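PDB 3PRL: NADP-dependent glyceraldehyde-3-phosphate dehydrogenase from Bacillus halodurans, which probably oxidises glyceraldehyde 3-phosphate to 3-phosphoglycerate with NADP+ as hydride acceptor, without forming 1,3-bisphosphoglycerate, as a member of the aldehyde dehydrogenase family. Local coordinates for residues Q319-V322 with D328-I331. Sequence-based numbering, arbitrary orientation.
Sequences QLTV and DADI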
# COMPACT_ATOMS: atom_id res chain seq x y z
N GLN D 319 3.90 -34.01 -33.47
CA GLN D 319 4.98 -33.10 -33.85
C GLN D 319 6.08 -33.07 -32.78
O GLN D 319 7.20 -32.59 -33.04
CB GLN D 319 4.45 -31.68 -34.08
CG GLN D 319 4.24 -31.23 -35.52
CD GLN D 319 4.34 -29.70 -35.68
OE1 GLN D 319 4.34 -28.95 -34.69
NE2 GLN D 319 4.42 -29.24 -36.92
N LEU D 320 5.76 -33.54 -31.57
CA LEU D 320 6.73 -33.56 -30.47
C LEU D 320 7.83 -34.57 -30.73
O LEU D 320 7.55 -35.73 -31.07
CB LEU D 320 6.05 -33.84 -29.12
CG LEU D 320 4.83 -33.00 -28.74
CD1 LEU D 320 4.20 -33.55 -27.49
CD2 LEU D 320 5.15 -31.50 -28.60
N THR D 321 9.07 -34.13 -30.56
CA THR D 321 10.25 -34.98 -30.72
C THR D 321 10.53 -35.71 -29.41
O THR D 321 10.33 -35.16 -28.32
CB THR D 321 11.51 -34.17 -31.11
OG1 THR D 321 11.84 -33.27 -30.05
CG2 THR D 321 11.28 -33.37 -32.38
N VAL D 322 11.01 -36.95 -29.53
CA VAL D 322 11.31 -37.82 -28.39
C VAL D 322 12.79 -38.20 -28.38
O VAL D 322 13.33 -38.62 -29.41
CB VAL D 322 10.45 -39.11 -28.44
CG1 VAL D 322 9.00 -38.79 -28.20
CG2 VAL D 322 10.62 -39.86 -29.80
N ASP D 328 17.82 -31.65 -26.83
CA ASP D 328 16.71 -30.68 -26.73
C ASP D 328 15.36 -31.25 -27.20
O ASP D 328 14.53 -30.52 -27.75
CB ASP D 328 17.02 -29.42 -27.56
CG ASP D 328 17.24 -28.20 -26.71
OD1 ASP D 328 16.42 -27.94 -25.81
OD2 ASP D 328 18.24 -27.48 -26.96
N ALA D 329 15.14 -32.55 -27.00
CA ALA D 329 13.84 -33.15 -27.29
C ALA D 329 12.73 -32.54 -26.42
O ALA D 329 12.99 -32.10 -25.29
CB ALA D 329 13.90 -34.67 -27.11
N ASP D 330 11.52 -32.49 -26.96
CA ASP D 330 10.36 -31.98 -26.22
C ASP D 330 10.01 -32.94 -25.08
O ASP D 330 9.74 -32.52 -23.94
CB ASP D 330 9.15 -31.81 -27.14
CG ASP D 330 9.40 -30.82 -28.27
OD1 ASP D 330 9.68 -29.64 -27.97
OD2 ASP D 330 9.29 -31.22 -29.45
N ILE D 331 10.06 -34.23 -25.40
CA ILE D 331 9.79 -35.30 -24.47
C ILE D 331 11.06 -36.08 -24.17
O ILE D 331 11.56 -36.84 -25.00
CB ILE D 331 8.71 -36.25 -25.03
CG1 ILE D 331 7.54 -35.46 -25.67
CG2 ILE D 331 8.24 -37.23 -23.95
CD1 ILE D 331 6.68 -34.60 -24.68
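T321 meets D330 and I331 through three hydrogen bonds, a compact example of how a long connection between helices can be fastened to itself without regular strands. The T321 N-H reaches D330 OD2 at 3.1 Å, nearly straight at 168°, and enters on the anti lone pair of that carboxylate oxygen. In return, D330 N donates to T321 OG1 over 3.2 Å. Side chain and backbone thus swap roles between the two residues, so that two reciprocal bonds join the pair. The third bond, again at T321, is purely backbone, from I331 N to T321 O at 3.1 Å.

Torsions set this exchange up. T321 OG1 sits between its own backbone N and carbonyl carbon (chi1 64°), which turns the hydroxyl to the second segment; D330 CG lies anti to its carbonyl carbon (chi1 -61°), bringing OD2 in line with the T321 N-H. One step on, V322 and I331 form a single beta bridge, where V322 CA approaches I331 O at 3.5 Å in a CA-H...O contact. Among the apolar side chains, L320 CD1 and I331 CD1 touch at 3.9 Å, and V322 CG1 packs on I331 CB.

I331 also shares a backbone hydrogen bond with G323. The whole lies in the loop joining helix 303-317 to helix 337-352, where L320 and I331 rest on F286 of helix 274-286 and, with V322, on P370 of strand 367-374.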